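Local atomic coordinates of tannase (Lactobacillus plantarum, PDB entry 3WA7), a protein that catalyses, as a tannin acylhydrolase of the alpha/beta-hydrolase fold, the hydrolysis of galloyl ester bonds in tannins. Residues I223-R228 with T340-A344; G416-D421 with W447-S452. All coordinates share one frame. Residue numbers count along the deposited sequence, not the author numbering.

The two contacts illustrate how an alpha/beta-hydrolase ties elements outside its main sheet to the loops of its probable catalytic machinery. Interaction 2 pairs the loops that follow strands 410-414 and 440-444, and carries Asp419 and His451, which with Ser163 have the geometry of a Ser-His-Asp triad; a sulfate ion sits at the outer nitrogen of His451. Interaction 1, its centre 14 Å away, joins strand 225-232 to the loop after helix 332-339. Residues Arg420 and Asp421 are the bridge: Arg420 NH2 lies 2.9 Å from His227 O, Lys343 NZ lies 2.9 Å from Asp421 O, both probable hydrogen bonds, and Met342 SE packs 3.3 Å from Asp421 OD1.

Interaction 1 of 2, residues I223-R228 with T340-A344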
loop_
_atom_site.group_PDB
_atom_site.type_symbol
_atom_site.label_atom_id
_atom_site.label_comp_id
_atom_site.label_asym_id
_atom_site.label_seq_id
_atom_site.Cartn_x
_atom_site.Cartn_y
_atom_site.Cartn_z
ATOM N N ILE A 223 1.842 -23.238 12.795
ATOM C CA ILE A 223 3.000 -23.347 11.914
ATOM C C ILE A 223 4.110 -22.648 12.690
ATOM O O ILE A 223 4.201 -21.419 12.696
ATOM C CB ILE A 223 2.729 -22.633 10.573
ATOM C CG1 ILE A 223 1.526 -23.291 9.884
ATOM C CG2 ILE A 223 3.966 -22.693 9.686
ATOM C CD1 ILE A 223 1.026 -22.554 8.647
ATOM N N ASN A 224 4.956 -23.441 13.344
ATOM C CA ASN A 224 6.006 -22.896 14.195
ATOM C C ASN A 224 7.371 -22.554 13.618
ATOM O O ASN A 224 8.231 -22.043 14.334
ATOM C CB ASN A 224 6.173 -23.804 15.413
ATOM C CG ASN A 224 4.872 -23.989 16.166
ATOM O OD1 ASN A 224 4.132 -23.030 16.383
ATOM N ND2 ASN A 224 4.585 -25.220 16.568
ATOM N N ASP A 225 7.593 -22.837 12.344
ATOM C CA ASP A 225 8.865 -22.469 11.745
ATOM C C ASP A 225 8.596 -21.311 10.796
ATOM O O ASP A 225 7.594 -21.306 10.088
ATOM C CB ASP A 225 9.486 -23.647 10.982
ATOM C CG ASP A 225 8.517 -24.306 10.026
ATOM O OD1 ASP A 225 7.497 -24.856 10.494
ATOM O OD2 ASP A 225 8.776 -24.280 8.805
ATOM N N TRP A 226 9.468 -20.310 10.814
ATOM C CA TRP A 226 9.306 -19.172 9.921
ATOM C C TRP A 226 10.502 -19.089 8.985
ATOM O O TRP A 226 11.598 -19.544 9.318
ATOM C CB TRP A 226 9.142 -17.864 10.707
ATOM C CG TRP A 226 10.173 -17.618 11.768
ATOM C CD1 TRP A 226 10.111 -18.006 13.077
ATOM C CD2 TRP A 226 11.409 -16.912 11.616
ATOM N NE1 TRP A 226 11.233 -17.581 13.750
ATOM C CE2 TRP A 226 12.046 -16.908 12.876
ATOM C CE3 TRP A 226 12.042 -16.281 10.535
ATOM C CZ2 TRP A 226 13.288 -16.297 13.086
ATOM C CZ3 TRP A 226 13.279 -15.672 10.745
ATOM C CH2 TRP A 226 13.887 -15.687 12.013
ATOM N N HIS A 227 10.284 -18.507 7.812
ATOM C CA HIS A 227 11.330 -18.390 6.801
ATOM C C HIS A 227 11.218 -17.064 6.064
ATOM O O HIS A 227 10.143 -16.705 5.594
ATOM C CB HIS A 227 11.188 -19.532 5.789
ATOM C CG HIS A 227 11.091 -20.884 6.420
ATOM N ND1 HIS A 227 12.201 -21.638 6.739
ATOM C CD2 HIS A 227 10.020 -21.590 6.852
ATOM C CE1 HIS A 227 11.816 -22.749 7.340
ATOM N NE2 HIS A 227 10.498 -22.745 7.421
ATOM N N ARG A 228 12.329 -16.341 5.957
ATOM C CA ARG A 228 12.324 -15.066 5.247
ATOM C C ARG A 228 13.727 -14.734 4.765
ATOM O O ARG A 228 14.659 -15.514 4.951
ATOM C CB ARG A 228 11.810 -13.947 6.163
ATOM C CG ARG A 228 12.714 -13.637 7.347
ATOM C CD ARG A 228 11.981 -12.838 8.422
ATOM N NE ARG A 228 11.529 -11.528 7.955
ATOM C CZ ARG A 228 10.773 -10.702 8.676
ATOM N NH1 ARG A 228 10.380 -11.053 9.896
ATOM N NH2 ARG A 228 10.414 -9.523 8.186
ATOM N N THR A 340 4.188 -21.490 3.827
ATOM C CA THR A 340 5.103 -21.158 4.926
ATOM C C THR A 340 4.893 -19.797 5.584
ATOM O O THR A 340 4.448 -18.825 4.959
ATOM C CB THR A 340 6.613 -21.258 4.531
ATOM O OG1 THR A 340 6.996 -20.119 3.751
ATOM C CG2 THR A 340 6.883 -22.539 3.748
ATOM N N ARG A 341 5.208 -19.756 6.873
ATOM C CA ARG A 341 5.115 -18.547 7.677
ATOM C C ARG A 341 6.383 -17.741 7.420
ATOM O O ARG A 341 7.475 -18.300 7.344
ATOM C CB ARG A 341 5.028 -18.920 9.162
ATOM C CG ARG A 341 5.273 -17.760 10.122
ATOM C CD ARG A 341 5.580 -18.266 11.528
ATOM N NE ARG A 341 4.386 -18.652 12.276
ATOM C CZ ARG A 341 3.612 -17.801 12.946
ATOM N NH1 ARG A 341 3.901 -16.506 12.966
ATOM N NH2 ARG A 341 2.552 -18.248 13.606
HETATM N N MSE A 342 6.236 -16.428 7.293
HETATM C CA MSE A 342 7.377 -15.559 7.040
HETATM C C MSE A 342 7.891 -14.890 8.308
HETATM O O MSE A 342 9.076 -14.971 8.628
HETATM C CB MSE A 342 6.991 -14.476 6.034
HETATM C CG MSE A 342 8.115 -13.525 5.688
HETATM SE SE MSE A 342 7.466 -12.007 4.699
HETATM C CE MSE A 342 8.856 -10.750 5.151
ATOM N N LYS A 343 6.985 -14.236 9.027
ATOM C CA LYS A 343 7.335 -13.504 10.240
ATOM C C LYS A 343 7.074 -14.246 11.547
ATOM O O LYS A 343 6.207 -15.117 11.623
ATOM C CB LYS A 343 6.584 -12.171 10.250
ATOM C CG LYS A 343 6.887 -11.302 9.036
ATOM C CD LYS A 343 6.020 -10.057 9.006
ATOM C CE LYS A 343 6.390 -9.162 7.832
ATOM N NZ LYS A 343 5.561 -7.922 7.797
ATOM N N ALA A 344 7.835 -13.877 12.575
ATOM C CA ALA A 344 7.704 -14.476 13.900
ATOM C C ALA A 344 6.542 -13.835 14.657
ATOM O O ALA A 344 5.671 -13.214 14.047
ATOM C CB ALA A 344 9.005 -14.304 14.680
HETATM O O HOH W 1 6.586 -22.134 7.811
#
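Here a loop meets a strand, and polar groups are matched one by one. Segments 223-228 and 340-344 run 83° apart end to end, and two direct hydrogen bonds join them: His227 N to Arg341 O (2.9 Å) and Arg341 NE to Ile223 O (2.8 Å). Water 1 donates to Asp225 O (2.6 Å) and accepts from Arg341 N (2.9 Å). Each nitrogen of the Arg341 guanidinium has a partner, since NH1 also reaches Lys343 O (3.0 Å) and NH2 forms a salt bridge with Glu217. His227 NE2 donates to Asp225 OD2 (2.7 Å), while His227 O receives Arg420 NH2. Ala344 CB makes a CH-pi contact with the Trp226 five-membered ring (4.2 Å to its centroid); Lys343 CG lies over one guanidinium face of Arg228, 3.6 Å from NH1. Lys343 NZ turns to Asp421 O. Of the polar atoms this contact buries, Met342 O has no partner. Arg341 enters both direct bonds, giving NE and backbone O to the strand segment, while Glu217 balances its charge.

Interaction 2 of 2, residues G416-D421 with W447-S452; sequences GAADRD and WDIPHS. With SO4 (sulfate ion), chain C.
Two irregular loops at the ends of neighbouring parallel strands bring together the Asp and His of what is probably the catalytic triad of this alpha/beta-hydrolase. Gly416 to Asp419 form a type I beta turn, closed by Asp419 N to Gly416 O (3.0 Å). Gly416 CA lies 4.3 Å from Ile449 CA, and Asp419 CA lies 4.5 Å from Pro450 CA. Ile449 O points into the turn, accepting from Ala418 N (3.0 Å) and touching Gly416 CA (3.1 Å); a beta carbon on Gly416 would clash with this oxygen. Asp448 adopts a left-handed backbone conformation (50/30); its OD1 is hydrogen-bonded to Tyr317 and its OD2 forms a salt bridge with Lys316. Beside the turn, Ala417 CB packs 3.9 Å from Trp447 CA.

Asp419 and His451 both take t rotamers at chi1. His451 ND1 donates to Asp419 OD2 (2.7 Å), while Asp419 OD1 accepts from Asp421 N (2.9 Å) in an Asx turn. Asp421, chi1 m, covers one face of the imidazole, with CB 3.9 Å from the ring centroid in a CH-pi contact. His451 NE2 is hydrogen-bonded to Ser163 OG, on the likely nucleophile elbow, and lies 2.7 Å from sulfate O2 in a weak hydrogen bond. Water 2 accepts from Gly416 N (2.9 Å) and donates to Asp419 OD2 (2.6 Å) and Pro450 O (2.9 Å).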
loop_
_atom_site.group_PDB
_atom_site.type_symbol
_atom_site.label_atom_id
_atom_site.label_comp_id
_atom_site.label_asym_id
_atom_site.label_seq_id
_atom_site.Cartn_x
_atom_site.Cartn_y
_atom_site.Cartn_z
ATOM N N GLY A 416 -0.929 -10.649 -3.554
ATOM C CA GLY A 416 -0.563 -11.954 -4.082
ATOM C C GLY A 416 -0.915 -13.141 -3.203
ATOM O O GLY A 416 -0.789 -13.078 -1.982
ATOM N N ALA A 417 -1.350 -14.232 -3.830
ATOM C CA ALA A 417 -1.714 -15.439 -3.097
ATOM C C ALA A 417 -0.497 -16.083 -2.438
ATOM O O ALA A 417 -0.640 -16.981 -1.612
ATOM C CB ALA A 417 -2.399 -16.437 -4.029
ATOM N N ALA A 418 0.699 -15.623 -2.799
ATOM C CA ALA A 418 1.923 -16.163 -2.212
ATOM C C ALA A 418 2.621 -15.111 -1.349
ATOM O O ALA A 418 3.769 -15.289 -0.940
ATOM C CB ALA A 418 2.864 -16.656 -3.308
ATOM N N ASP A 419 1.910 -14.025 -1.068
ATOM C CA ASP A 419 2.433 -12.927 -0.258
ATOM C C ASP A 419 2.112 -13.189 1.215
ATOM O O ASP A 419 0.947 -13.166 1.613
ATOM C CB ASP A 419 1.785 -11.612 -0.713
ATOM C CG ASP A 419 2.330 -10.397 0.015
ATOM O OD1 ASP A 419 2.743 -10.529 1.184
ATOM O OD2 ASP A 419 2.321 -9.296 -0.582
ATOM N N ARG A 420 3.149 -13.433 2.017
ATOM C CA ARG A 420 2.984 -13.712 3.443
ATOM C C ARG A 420 3.445 -12.570 4.349
ATOM O O ARG A 420 3.662 -12.774 5.546
ATOM C CB ARG A 420 3.759 -14.981 3.819
ATOM C CG ARG A 420 3.508 -16.149 2.882
ATOM C CD ARG A 420 4.763 -16.492 2.113
ATOM N NE ARG A 420 5.773 -17.100 2.974
ATOM C CZ ARG A 420 6.981 -16.593 3.204
ATOM N NH1 ARG A 420 7.351 -15.449 2.638
ATOM N NH2 ARG A 420 7.826 -17.240 4.000
ATOM N N ASP A 421 3.595 -11.369 3.794
ATOM C CA ASP A 421 4.042 -10.235 4.599
ATOM C C ASP A 421 2.981 -9.795 5.597
ATOM O O ASP A 421 3.283 -9.155 6.603
ATOM C CB ASP A 421 4.467 -9.076 3.699
ATOM C CG ASP A 421 5.832 -9.303 3.084
ATOM O OD1 ASP A 421 5.985 -10.264 2.301
ATOM O OD2 ASP A 421 6.763 -8.530 3.397
ATOM N N TRP A 447 -2.896 -15.563 -8.193
ATOM C CA TRP A 447 -2.204 -16.823 -7.924
ATOM C C TRP A 447 -0.678 -16.777 -7.975
ATOM O O TRP A 447 -0.082 -16.237 -8.909
ATOM C CB TRP A 447 -2.690 -17.908 -8.894
ATOM C CG TRP A 447 -2.008 -19.230 -8.678
ATOM C CD1 TRP A 447 -1.010 -19.782 -9.437
ATOM C CD2 TRP A 447 -2.241 -20.141 -7.599
ATOM N NE1 TRP A 447 -0.609 -20.981 -8.891
ATOM C CE2 TRP A 447 -1.349 -21.225 -7.763
ATOM C CE3 TRP A 447 -3.118 -20.145 -6.505
ATOM C CZ2 TRP A 447 -1.309 -22.304 -6.872
ATOM C CZ3 TRP A 447 -3.078 -21.216 -5.619
ATOM C CH2 TRP A 447 -2.178 -22.280 -5.809
ATOM N N ASP A 448 -0.066 -17.364 -6.955
ATOM C CA ASP A 448 1.381 -17.477 -6.837
ATOM C C ASP A 448 2.170 -16.190 -7.039
ATOM O O ASP A 448 3.317 -16.221 -7.491
ATOM C CB ASP A 448 1.876 -18.565 -7.798
ATOM C CG ASP A 448 3.265 -19.068 -7.449
ATOM O OD1 ASP A 448 3.623 -19.046 -6.254
ATOM O OD2 ASP A 448 3.994 -19.503 -8.369
ATOM N N ILE A 449 1.559 -15.061 -6.702
ATOM C CA ILE A 449 2.232 -13.774 -6.818
ATOM C C ILE A 449 2.810 -13.455 -5.447
ATOM O O ILE A 449 2.101 -13.485 -4.444
ATOM C CB ILE A 449 1.255 -12.660 -7.246
ATOM C CG1 ILE A 449 0.866 -12.854 -8.713
ATOM C CG2 ILE A 449 1.902 -11.289 -7.064
ATOM C CD1 ILE A 449 2.042 -12.750 -9.665
ATOM N N PRO A 450 4.118 -13.173 -5.387
ATOM C CA PRO A 450 4.782 -12.854 -4.123
ATOM C C PRO A 450 4.498 -11.427 -3.685
ATOM O O PRO A 450 3.666 -10.738 -4.275
ATOM C CB PRO A 450 6.253 -13.063 -4.457
ATOM C CG PRO A 450 6.321 -12.529 -5.857
ATOM C CD PRO A 450 5.081 -13.144 -6.505
ATOM N N HIS A 451 5.196 -10.996 -2.641
ATOM C CA HIS A 451 5.057 -9.648 -2.119
ATOM C C HIS A 451 5.642 -8.722 -3.183
ATOM O O HIS A 451 6.862 -8.636 -3.336
ATOM C CB HIS A 451 5.839 -9.529 -0.810
ATOM C CG HIS A 451 5.652 -8.223 -0.108
ATOM N ND1 HIS A 451 4.421 -7.781 0.328
ATOM C CD2 HIS A 451 6.543 -7.268 0.247
ATOM C CE1 HIS A 451 4.563 -6.610 0.923
ATOM N NE2 HIS A 451 5.840 -6.276 0.888
ATOM N N SER A 452 4.769 -8.045 -3.923
ATOM C CA SER A 452 5.207 -7.157 -4.995
ATOM C C SER A 452 4.030 -6.357 -5.536
ATOM O O SER A 452 2.918 -6.466 -5.030
ATOM C CB SER A 452 5.802 -7.988 -6.128
ATOM O OG SER A 452 4.824 -8.883 -6.635
HETATM S S SO4 C . 8.643 -3.706 1.814
HETATM O O1 SO4 C . 9.408 -3.105 0.706
HETATM O O2 SO4 C . 8.129 -5.021 1.405
HETATM O O3 SO4 C . 9.534 -3.882 2.970
HETATM O O4 SO4 C . 7.519 -2.823 2.172
HETATM O O HOH W 2 1.566 -9.229 -3.068
#